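Local coordinates for protein restriction endonuclease R.BpuJI (Bacillus pumilus, PDB 2VLA) that recognises and binds its cognate DNA as the N-terminal domain of a larger restriction enzyme that probably acts as an endonuclease, at residues 75-80 and 214-219; 28-33 and 91-96; 24-29 and 104-109. All coordinates share one frame; numbering follows the deposited sequence. Where two conformers were deposited one is given.

Contact 1: residues 75-80 and 214-219. With nucleotides of chain B; nucleotides of chain C.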
loop_
_atom_site.group_PDB
_atom_site.type_symbol
_atom_site.label_atom_id
_atom_site.label_comp_id
_atom_site.label_asym_id
_atom_site.label_seq_id
_atom_site.Cartn_x
_atom_site.Cartn_y
_atom_site.Cartn_z
ATOM N N LYS A 75 -9.139 5.354 3.560
ATOM C CA LYS A 75 -7.935 4.685 4.053
ATOM C C LYS A 75 -6.870 4.475 2.971
ATOM O O LYS A 75 -5.764 5.028 3.059
ATOM C CB LYS A 75 -8.282 3.370 4.707
ATOM C CG LYS A 75 -9.126 3.513 5.935
ATOM C CD LYS A 75 -8.309 3.987 7.124
ATOM C CE LYS A 75 -9.111 3.942 8.427
ATOM N NZ LYS A 75 -8.253 4.117 9.633
ATOM N N LEU A 76 -7.180 3.710 1.926
ATOM C CA LEU A 76 -6.120 3.249 1.038
ATOM C C LEU A 76 -5.536 4.406 0.218
ATOM O O LEU A 76 -4.323 4.465 -0.004
ATOM C CB LEU A 76 -6.609 2.133 0.125
ATOM C CG LEU A 76 -5.567 1.504 -0.798
ATOM C CD1 LEU A 76 -4.458 0.830 0.003
ATOM C CD2 LEU A 76 -6.279 0.483 -1.757
ATOM N N PHE A 77 -6.396 5.278 -0.316
ATOM C CA PHE A 77 -5.899 6.388 -1.126
ATOM C C PHE A 77 -5.644 7.677 -0.329
ATOM O O PHE A 77 -5.075 8.609 -0.852
ATOM C CB PHE A 77 -6.839 6.710 -2.269
ATOM C CG PHE A 77 -6.898 5.642 -3.372
ATOM C CD1 PHE A 77 -6.097 4.508 -3.329
ATOM C CD2 PHE A 77 -7.761 5.807 -4.458
ATOM C CE1 PHE A 77 -6.181 3.557 -4.343
ATOM C CE2 PHE A 77 -7.829 4.872 -5.458
ATOM C CZ PHE A 77 -7.047 3.743 -5.406
ATOM N N GLY A 78 -6.107 7.733 0.916
ATOM C CA GLY A 78 -5.829 8.887 1.785
ATOM C C GLY A 78 -6.330 10.213 1.216
ATOM O O GLY A 78 -5.582 11.196 1.177
ATOM N N MET A 79 -7.612 10.270 0.854
ATOM C CA MET A 79 -8.128 11.394 0.102
ATOM C C MET A 79 -8.871 12.426 0.954
ATOM O O MET A 79 -9.180 13.514 0.481
ATOM C CB MET A 79 -9.018 10.905 -1.047
ATOM C CG MET A 79 -8.256 10.067 -2.057
ATOM S SD MET A 79 -9.198 9.599 -3.488
ATOM C CE MET A 79 -9.104 11.139 -4.399
ATOM N N PHE A 80 -9.186 12.068 2.184
ATOM C CA PHE A 80 -9.789 13.008 3.131
ATOM C C PHE A 80 -9.369 12.669 4.554
ATOM O O PHE A 80 -8.812 11.619 4.804
ATOM C CB PHE A 80 -11.332 13.000 3.005
ATOM C CG PHE A 80 -11.981 11.677 3.357
ATOM C CD1 PHE A 80 -12.316 11.367 4.670
ATOM C CD2 PHE A 80 -12.342 10.787 2.364
ATOM C CE1 PHE A 80 -12.978 10.172 4.977
ATOM C CE2 PHE A 80 -12.976 9.578 2.681
ATOM C CZ PHE A 80 -13.295 9.284 3.980
ATOM N N LEU A 214 2.000 -4.318 -5.971
ATOM C CA LEU A 214 2.735 -4.131 -7.180
ATOM C C LEU A 214 1.957 -3.244 -8.181
ATOM O O LEU A 214 2.537 -2.450 -8.878
ATOM C CB LEU A 214 3.135 -5.478 -7.808
ATOM C CG LEU A 214 4.113 -6.283 -6.970
ATOM C CD1 LEU A 214 4.279 -7.670 -7.514
ATOM C CD2 LEU A 214 5.429 -5.593 -6.924
ATOM N N ASN A 215 0.626 -3.436 -8.272
ATOM C CA ASN A 215 -0.188 -2.567 -9.122
ATOM C C ASN A 215 0.019 -1.087 -8.839
ATOM O O ASN A 215 -0.012 -0.270 -9.753
ATOM C CB ASN A 215 -1.697 -2.890 -8.947
ATOM C CG ASN A 215 -2.147 -4.147 -9.660
ATOM O OD1 ASN A 215 -1.421 -4.731 -10.463
ATOM N ND2 ASN A 215 -3.369 -4.559 -9.349
ATOM N N TYR A 216 0.130 -0.718 -7.569
ATOM C CA TYR A 216 0.279 0.695 -7.245
ATOM C C TYR A 216 1.645 1.216 -7.691
ATOM O O TYR A 216 1.753 2.331 -8.128
ATOM C CB TYR A 216 -0.025 0.973 -5.737
ATOM C CG TYR A 216 -1.459 0.615 -5.415
ATOM C CD1 TYR A 216 -2.493 1.097 -6.194
ATOM C CD2 TYR A 216 -1.765 -0.281 -4.408
ATOM C CE1 TYR A 216 -3.793 0.709 -5.981
ATOM C CE2 TYR A 216 -3.073 -0.683 -4.195
ATOM C CZ TYR A 216 -4.084 -0.175 -4.999
ATOM O OH TYR A 216 -5.408 -0.617 -4.846
ATOM N N LEU A 217 2.656 0.375 -7.624
ATOM C CA LEU A 217 3.955 0.739 -8.136
ATOM C C LEU A 217 3.948 0.829 -9.688
ATOM O O LEU A 217 4.702 1.613 -10.278
ATOM C CB LEU A 217 5.004 -0.264 -7.641
ATOM C CG LEU A 217 6.451 0.172 -7.531
ATOM C CD1 LEU A 217 6.596 1.373 -6.597
ATOM C CD2 LEU A 217 7.317 -0.997 -7.059
ATOM N N GLU A 218 3.077 0.048 -10.330
ATOM C CA GLU A 218 2.912 0.129 -11.759
ATOM C C GLU A 218 2.127 1.387 -12.166
ATOM O O GLU A 218 2.477 2.058 -13.147
ATOM C CB GLU A 218 2.200 -1.120 -12.276
ATOM C CG GLU A 218 2.128 -1.210 -13.802
ATOM C CD GLU A 218 1.448 -2.476 -14.271
ATOM O OE1 GLU A 218 0.231 -2.627 -13.995
ATOM O OE2 GLU A 218 2.138 -3.314 -14.908
ATOM N N LEU A 219 1.096 1.725 -11.391
ATOM C CA LEU A 219 0.361 2.960 -11.617
ATOM C C LEU A 219 1.211 4.212 -11.408
ATOM O O LEU A 219 0.939 5.241 -11.992
ATOM C CB LEU A 219 -0.886 3.007 -10.728
ATOM C CG LEU A 219 -2.039 2.093 -11.164
ATOM C CD1 LEU A 219 -3.011 1.911 -10.050
ATOM C CD2 LEU A 219 -2.714 2.673 -12.391
ATOM P P DC B 5 -12.373 1.623 7.377
ATOM O OP1 DC B 5 -12.274 3.054 7.733
ATOM O OP2 DC B 5 -12.796 1.252 6.020
ATOM O "O5'" DC B 5 -10.987 0.935 7.793
ATOM C "C5'" DC B 5 -10.380 -0.047 6.995
ATOM C "C4'" DC B 5 -10.283 -1.356 7.724
ATOM O "O4'" DC B 5 -11.623 -1.832 8.048
ATOM C "C3'" DC B 5 -9.634 -2.476 6.942
ATOM O "O3'" DC B 5 -9.047 -3.413 7.846
ATOM C "C2'" DC B 5 -10.854 -3.021 6.191
ATOM C "C1'" DC B 5 -11.867 -3.031 7.331
ATOM N N1 DC B 5 -13.261 -3.095 6.886
ATOM C C2 DC B 5 -14.067 -4.189 7.229
ATOM O O2 DC B 5 -13.602 -5.079 7.970
ATOM N N3 DC B 5 -15.354 -4.229 6.765
ATOM C C4 DC B 5 -15.813 -3.262 5.988
ATOM N N4 DC B 5 -17.086 -3.345 5.557
ATOM C C5 DC B 5 -15.024 -2.161 5.600
ATOM C C6 DC B 5 -13.762 -2.110 6.079
ATOM P P DC C 3 -6.039 -6.538 -11.536
ATOM O OP1 DC C 3 -5.940 -5.409 -12.490
ATOM O OP2 DC C 3 -5.010 -6.777 -10.526
ATOM O "O5'" DC C 3 -7.419 -6.420 -10.738
ATOM C "C5'" DC C 3 -8.624 -6.144 -11.437
ATOM C "C4'" DC C 3 -9.815 -6.344 -10.538
ATOM O "O4'" DC C 3 -9.998 -7.746 -10.268
ATOM C "C3'" DC C 3 -9.659 -5.701 -9.164
ATOM O "O3'" DC C 3 -10.836 -5.046 -8.733
ATOM C "C2'" DC C 3 -9.369 -6.894 -8.256
ATOM C "C1'" DC C 3 -10.308 -7.879 -8.900
ATOM N N1 DC C 3 -10.151 -9.256 -8.497
ATOM C C2 DC C 3 -11.276 -10.102 -8.434
ATOM O O2 DC C 3 -12.411 -9.685 -8.800
ATOM N N3 DC C 3 -11.087 -11.371 -8.023
ATOM C C4 DC C 3 -9.879 -11.801 -7.673
ATOM N N4 DC C 3 -9.751 -13.061 -7.288
ATOM C C5 DC C 3 -8.752 -10.946 -7.710
ATOM C C6 DC C 3 -8.935 -9.691 -8.084
#

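Contact 2: residues 28-33 and 91-96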
loop_
_atom_site.group_PDB
_atom_site.type_symbol
_atom_site.label_atom_id
_atom_site.label_comp_id
_atom_site.label_asym_id
_atom_site.label_seq_id
_atom_site.Cartn_x
_atom_site.Cartn_y
_atom_site.Cartn_z
ATOM N N ALA A 28 -13.658 11.093 -9.870
ATOM C CA ALA A 28 -14.898 11.175 -9.133
ATOM C C ALA A 28 -14.665 11.321 -7.631
ATOM O O ALA A 28 -15.221 12.229 -6.999
ATOM C CB ALA A 28 -15.794 9.965 -9.436
ATOM N N TYR A 29 -13.828 10.459 -7.056
ATOM C CA TYR A 29 -13.540 10.546 -5.632
ATOM C C TYR A 29 -13.051 11.982 -5.320
ATOM O O TYR A 29 -13.483 12.605 -4.360
ATOM C CB TYR A 29 -12.445 9.575 -5.225
ATOM C CG TYR A 29 -12.745 8.090 -5.275
ATOM C CD1 TYR A 29 -14.015 7.569 -5.023
ATOM C CD2 TYR A 29 -11.713 7.198 -5.485
ATOM C CE1 TYR A 29 -14.235 6.176 -5.051
ATOM C CE2 TYR A 29 -11.907 5.849 -5.486
ATOM C CZ TYR A 29 -13.151 5.326 -5.255
ATOM O OH TYR A 29 -13.279 3.953 -5.285
ATOM N N ALA A 30 -12.102 12.468 -6.113
ATOM C CA ALA A 30 -11.450 13.735 -5.818
ATOM C C ALA A 30 -12.430 14.899 -5.934
ATOM O O ALA A 30 -12.430 15.809 -5.103
ATOM C CB ALA A 30 -10.275 13.942 -6.745
ATOM N N ASN A 31 -13.236 14.887 -6.980
ATOM C CA ASN A 31 -14.160 15.990 -7.234
ATOM C C ASN A 31 -15.290 15.994 -6.249
ATOM O O ASN A 31 -15.732 17.049 -5.815
ATOM C CB ASN A 31 -14.676 15.952 -8.669
ATOM C CG ASN A 31 -13.678 16.533 -9.650
ATOM O OD1 ASN A 31 -12.987 17.514 -9.339
ATOM N ND2 ASN A 31 -13.574 15.938 -10.809
ATOM N N ILE A 32 -15.772 14.806 -5.892
ATOM C CA ILE A 32 -16.791 14.708 -4.862
ATOM C C ILE A 32 -16.258 15.314 -3.559
ATOM O O ILE A 32 -16.902 16.164 -2.942
ATOM C CB ILE A 32 -17.221 13.262 -4.624
ATOM C CG1 ILE A 32 -17.978 12.735 -5.855
ATOM C CG2 ILE A 32 -18.084 13.174 -3.342
ATOM C CD1 ILE A 32 -18.217 11.215 -5.859
ATOM N N ILE A 33 -15.088 14.872 -3.141
ATOM C CA ILE A 33 -14.504 15.351 -1.893
ATOM C C ILE A 33 -14.240 16.865 -1.929
ATOM O O ILE A 33 -14.607 17.592 -1.008
ATOM C CB ILE A 33 -13.221 14.577 -1.568
ATOM C CG1 ILE A 33 -13.572 13.141 -1.183
ATOM C CG2 ILE A 33 -12.446 15.245 -0.436
ATOM C CD1 ILE A 33 -12.386 12.186 -1.222
ATOM N N GLY A 91 -4.165 16.660 1.618
ATOM C CA GLY A 91 -3.098 17.207 0.774
ATOM C C GLY A 91 -2.963 16.443 -0.548
ATOM O O GLY A 91 -2.709 17.041 -1.595
ATOM N N ARG A 92 -3.072 15.121 -0.496
ATOM C CA ARG A 92 -2.908 14.328 -1.699
ATOM C C ARG A 92 -4.016 14.626 -2.695
ATOM O O ARG A 92 -3.763 14.787 -3.906
ATOM C CB ARG A 92 -2.889 12.836 -1.371
ATOM C CG ARG A 92 -2.532 11.977 -2.561
ATOM C CD ARG A 92 -2.440 10.504 -2.222
ATOM N NE ARG A 92 -1.263 10.220 -1.398
ATOM C CZ ARG A 92 -1.286 9.554 -0.243
ATOM N NH1 ARG A 92 -2.431 9.111 0.254
ATOM N NH2 ARG A 92 -0.164 9.337 0.416
ATOM N N THR A 93 -5.232 14.763 -2.189
ATOM C CA THR A 93 -6.358 15.136 -3.041
ATOM C C THR A 93 -6.158 16.534 -3.613
ATOM O O THR A 93 -6.346 16.750 -4.818
ATOM C CB THR A 93 -7.673 15.075 -2.272
ATOM O OG1 THR A 93 -7.952 13.725 -1.950
ATOM C CG2 THR A 93 -8.859 15.650 -3.111
ATOM N N ASN A 94 -5.772 17.481 -2.747
ATOM C CA ASN A 94 -5.569 18.861 -3.166
ATOM C C ASN A 94 -4.546 18.945 -4.324
ATOM O O ASN A 94 -4.731 19.703 -5.270
ATOM C CB ASN A 94 -5.102 19.723 -1.984
ATOM C CG ASN A 94 -6.218 19.979 -0.950
ATOM O OD1 ASN A 94 -7.409 19.881 -1.269
ATOM N ND2 ASN A 94 -5.826 20.320 0.279
ATOM N N LYS A 95 -3.470 18.181 -4.228
ATOM C CA LYS A 95 -2.440 18.210 -5.256
ATOM C C LYS A 95 -2.975 17.667 -6.590
ATOM O O LYS A 95 -2.746 18.242 -7.642
ATOM C CB LYS A 95 -1.209 17.419 -4.805
ATOM C CG LYS A 95 -0.115 17.316 -5.845
ATOM C CD LYS A 95 1.192 16.778 -5.215
ATOM C CE LYS A 95 2.273 16.586 -6.271
ATOM N NZ LYS A 95 1.881 15.611 -7.330
ATOM N N TYR A 96 -3.691 16.555 -6.528
ATOM C CA TYR A 96 -4.245 15.923 -7.722
ATOM C C TYR A 96 -5.280 16.826 -8.396
ATOM O O TYR A 96 -5.341 16.907 -9.625
ATOM C CB TYR A 96 -4.840 14.568 -7.330
ATOM C CG TYR A 96 -5.561 13.840 -8.438
ATOM C CD1 TYR A 96 -4.873 13.329 -9.543
ATOM C CD2 TYR A 96 -6.933 13.636 -8.375
ATOM C CE1 TYR A 96 -5.557 12.642 -10.549
ATOM C CE2 TYR A 96 -7.619 12.955 -9.379
ATOM C CZ TYR A 96 -6.936 12.475 -10.454
ATOM O OH TYR A 96 -7.646 11.803 -11.426
#

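Contact 3: residues 24-29 and 104-109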
loop_
_atom_site.group_PDB
_atom_site.type_symbol
_atom_site.label_atom_id
_atom_site.label_comp_id
_atom_site.label_asym_id
_atom_site.label_seq_id
_atom_site.Cartn_x
_atom_site.Cartn_y
_atom_site.Cartn_z
ATOM N N ASN A 24 -12.007 6.799 -14.353
ATOM C CA ASN A 24 -13.251 7.468 -13.963
ATOM C C ASN A 24 -13.408 7.669 -12.448
ATOM O O ASN A 24 -13.890 8.708 -11.994
ATOM C CB ASN A 24 -14.461 6.679 -14.486
ATOM C CG ASN A 24 -14.730 6.938 -15.900
ATOM O OD1 ASN A 24 -14.565 8.053 -16.373
ATOM N ND2 ASN A 24 -15.175 5.917 -16.611
ATOM N N LEU A 25 -13.046 6.665 -11.671
ATOM C CA LEU A 25 -13.270 6.725 -10.236
ATOM C C LEU A 25 -12.345 7.709 -9.501
ATOM O O LEU A 25 -12.776 8.354 -8.571
ATOM C CB LEU A 25 -13.149 5.328 -9.626
ATOM C CG LEU A 25 -14.354 4.434 -9.743
ATOM C CD1 LEU A 25 -13.992 3.041 -9.325
ATOM C CD2 LEU A 25 -15.516 4.995 -8.900
ATOM N N LEU A 26 -11.096 7.809 -9.912
ATOM C CA LEU A 26 -10.184 8.692 -9.183
ATOM C C LEU A 26 -10.606 10.167 -9.311
ATOM O O LEU A 26 -10.729 10.865 -8.319
ATOM C CB LEU A 26 -8.706 8.489 -9.588
ATOM C CG LEU A 26 -7.678 9.214 -8.709
ATOM C CD1 LEU A 26 -7.801 8.726 -7.274
ATOM C CD2 LEU A 26 -6.272 9.008 -9.254
ATOM N N PRO A 27 -10.926 10.619 -10.535
ATOM C CA PRO A 27 -11.492 11.960 -10.615
ATOM C C PRO A 27 -12.800 12.114 -9.851
ATOM O O PRO A 27 -13.056 13.171 -9.289
ATOM C CB PRO A 27 -11.723 12.142 -12.113
ATOM C CG PRO A 27 -10.756 11.262 -12.750
ATOM C CD PRO A 27 -10.648 10.068 -11.866
ATOM N N ALA A 28 -13.658 11.093 -9.870
ATOM C CA ALA A 28 -14.898 11.175 -9.133
ATOM C C ALA A 28 -14.665 11.321 -7.631
ATOM O O ALA A 28 -15.221 12.229 -6.999
ATOM C CB ALA A 28 -15.794 9.965 -9.436
ATOM N N TYR A 29 -13.828 10.459 -7.056
ATOM C CA TYR A 29 -13.540 10.546 -5.632
ATOM C C TYR A 29 -13.051 11.982 -5.320
ATOM O O TYR A 29 -13.483 12.605 -4.360
ATOM C CB TYR A 29 -12.445 9.575 -5.225
ATOM C CG TYR A 29 -12.745 8.090 -5.275
ATOM C CD1 TYR A 29 -14.015 7.569 -5.023
ATOM C CD2 TYR A 29 -11.713 7.198 -5.485
ATOM C CE1 TYR A 29 -14.235 6.176 -5.051
ATOM C CE2 TYR A 29 -11.907 5.849 -5.486
ATOM C CZ TYR A 29 -13.151 5.326 -5.255
ATOM O OH TYR A 29 -13.279 3.953 -5.285
ATOM N N ALA A 104 1.739 10.510 -10.273
ATOM C CA ALA A 104 2.290 11.182 -9.087
ATOM C C ALA A 104 1.463 10.904 -7.847
ATOM O O ALA A 104 2.000 10.790 -6.774
ATOM C CB ALA A 104 2.403 12.673 -9.314
ATOM N N PHE A 105 0.162 10.770 -8.001
ATOM C CA PHE A 105 -0.720 10.402 -6.917
ATOM C C PHE A 105 -0.281 9.055 -6.346
ATOM O O PHE A 105 -0.152 8.888 -5.135
ATOM C CB PHE A 105 -2.164 10.339 -7.454
ATOM C CG PHE A 105 -3.213 10.022 -6.420
ATOM C CD1 PHE A 105 -3.575 8.719 -6.168
ATOM C CD2 PHE A 105 -3.934 11.036 -5.814
ATOM C CE1 PHE A 105 -4.598 8.424 -5.278
ATOM C CE2 PHE A 105 -4.939 10.759 -4.919
ATOM C CZ PHE A 105 -5.297 9.445 -4.668
ATOM N N PHE A 106 -0.018 8.092 -7.219
ATOM C CA PHE A 106 0.389 6.773 -6.773
ATOM C C PHE A 106 1.846 6.696 -6.343
ATOM O O PHE A 106 2.181 5.938 -5.443
ATOM C CB PHE A 106 0.017 5.720 -7.802
ATOM C CG PHE A 106 -1.437 5.455 -7.832
ATOM C CD1 PHE A 106 -2.022 4.781 -6.796
ATOM C CD2 PHE A 106 -2.252 6.018 -8.810
ATOM C CE1 PHE A 106 -3.383 4.612 -6.754
ATOM C CE2 PHE A 106 -3.594 5.886 -8.744
ATOM C CZ PHE A 106 -4.168 5.174 -7.735
ATOM N N LYS A 107 2.710 7.518 -6.945
ATOM C CA LYS A 107 4.094 7.651 -6.443
ATOM C C LYS A 107 4.068 8.038 -4.978
ATOM O O LYS A 107 4.790 7.465 -4.162
ATOM C CB LYS A 107 4.868 8.707 -7.241
ATOM C CG LYS A 107 5.418 8.214 -8.578
ATOM C CD LYS A 107 6.077 9.346 -9.367
ATOM C CE LYS A 107 6.669 8.847 -10.705
ATOM N NZ LYS A 107 5.689 8.845 -11.806
ATOM N N ASP A 108 3.223 9.003 -4.641
ATOM C CA ASP A 108 3.151 9.514 -3.279
ATOM C C ASP A 108 2.621 8.449 -2.318
ATOM O O ASP A 108 3.140 8.291 -1.215
ATOM C CB ASP A 108 2.267 10.761 -3.232
ATOM C CG ASP A 108 2.303 11.453 -1.879
ATOM O OD1 ASP A 108 3.383 12.039 -1.527
ATOM O OD2 ASP A 108 1.286 11.402 -1.151
ATOM N N ILE A 109 1.583 7.724 -2.730
ATOM C CA ILE A 109 1.118 6.587 -1.973
ATOM C C ILE A 109 2.261 5.587 -1.694
ATOM O O ILE A 109 2.431 5.127 -0.552
ATOM C CB ILE A 109 -0.069 5.898 -2.697
ATOM C CG1 ILE A 109 -1.348 6.729 -2.467
ATOM C CG2 ILE A 109 -0.236 4.453 -2.247
ATOM C CD1 ILE A 109 -2.588 6.282 -3.308
#

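Contact 1: residues 75-80 and 214-219
The ring of Tyr216 meets Phe77 and Leu76 obliquely, whereas the ring of Phe77 receives Tyr216 at its edge, close to its own plane. CE1 of Phe77 and CE1 of Tyr216 are 4.1 Å apart, and the two side chains cross at about a right angle. Leu76 and Tyr216 reach toward each other from opposite directions, and the methyl CD2 of Leu76 ends 3.4 Å from Tyr216 OH and 4.0 Å from Tyr216 CZ. With CG anti to the backbone N (chi1 -176°), Leu76 extends across the gap from helix 62-76. The backbones stay apart, 10.4 Å between the CA atoms of Phe77 and Tyr216, and the contact is made by side chains alone. Gly78 is the first residue to leave the helical conformation, with positive phi. Helix 102-112 closes the side of this patch, where Phe106 packs edge-to-face with Phe77.

Both segments also face DNA. Asn215 ND2 donates a nearly straight hydrogen bond (163°) to OP2 of DC3 of chain C, 3.0 Å away, and its OD1 accepts a hydrogen bond from Arg211 NE, which should fix the rotation of the amide. The aliphatic part of Lys75 runs alongside the phosphate of DC5 of chain B, its CE lying 3.4 Å from OP1, while NZ hydrogen-bonds to Gly118 O. Helix 62-76 and helix 203-219 each precede an antiparallel hairpin, as the recognition helix does in winged helix-turn-helix folds, consistent with the DNA contacts here, and Tyr216 meets Leu76 and Phe77 between these DNA-facing elements.

Contact 2: residues 28-33 and 91-96
Around Ala30 and Thr93, whose CA atoms come within 6.0 Å, helix 28-33 crosses helix 91-96 at a steep -103°, with the segment axes 9.9 Å apart at their closest. At so steep an angle the two segments meet over a short length, and small side chains occupy the crossing. Ala30 sends its CB to the edge of the Tyr96 ring, in the ring plane, 3.7 Å from Tyr96 CD2. CE2 of Tyr96 lies almost as near, so the methyl abuts the CD2-CE2 side of the ring. Tyr96 is carried there by CG lying anti to the backbone N (chi1 175°), and its ring continues along helix 22-36 to touch Leu26 and Pro27.

Thr93 divides its two branches between different tasks. The methyl CG2 turns to the other helix, 4.1 Å from the carbonyl O of Ala30 and 4.5 Å from CG2 of Ile33, a loose fringe of the packing. At chi1 -67° the hydroxyl OG1 instead lies beside the backbone N and hydrogen-bonds to Met79 O, so the polar atom of this buried residue is satisfied outside the helix pair. Met79 itself packs on Ala30 and Ile33, filling in beside the crossing. With no polar bond between the two segments, the pair is held by methyl and ring-edge contacts.

Helix 22-36 opens the order helix, strand 39-40, helix 41-56, helix 62-76 and hairpin 80-83/86-89, an order that matches a winged helix-turn-helix domain; helix 91-99 comes straight after that hairpin and returns across the first helix of this order.

Contact 3: residues 24-29 and 104-109
Leu26 lays its methyl CD1 over one face of the Phe105 ring, 4.1 Å from the ring centroid and 28° off the normal, a CH-pi contact. The overlap is displaced toward the far end of the ring, where CD1 comes within 3.7 Å of Phe105 CZ. The second methyl, CD2, sits above the rim of the same face, 4.1 Å from Phe105 CD1, and meets CE2 of Phe106 obliquely at the same distance. Leu26 reaches both rings because its CG is anti to the backbone N (chi1 -170°), which extends the isobutyl group toward helix 102-112. This is apolar helix-to-helix packing: helix 22-36, which opens what appears to be a winged-helix order, is set against helix 102-112, which follows the hairpin 80-83/86-89 and helix 91-99. Cutting this residue back to an alanine removes both methyls and the CG that carries them, and is likely to open a gap over the face of Phe105 and beside Phe106. The two phenylalanines also support each other, with CD1 of Phe105 3.8 Å above the centre of the Phe106 ring. On its own helix, Leu26 is followed by Pro27, whose nitrogen has no hydrogen to bond the preceding turn, and the helix kinks there.

The three contacts lie close together within the recognition domain: the centres of contacts 1 and 3 are about 7 Å apart, those of 2 and 3 about 8 Å, and those of 1 and 2 about 13 Å. Contacts 2 and 3 share Ala28 and Tyr29 of helix 22-36, against which the successive helices 91-99 and 102-112 are packed; a salt bridge from Arg92 NE to Asp108 OD2 ties those two helices. Contact 1 joins contact 2 through a probable hydrogen bond from Arg92 NH1 to Phe77 O and the packing of Met79. Along the chain, contact 1 alternates with both others, its second segment coming last, so distant parts of the sequence interlock beside the DNA.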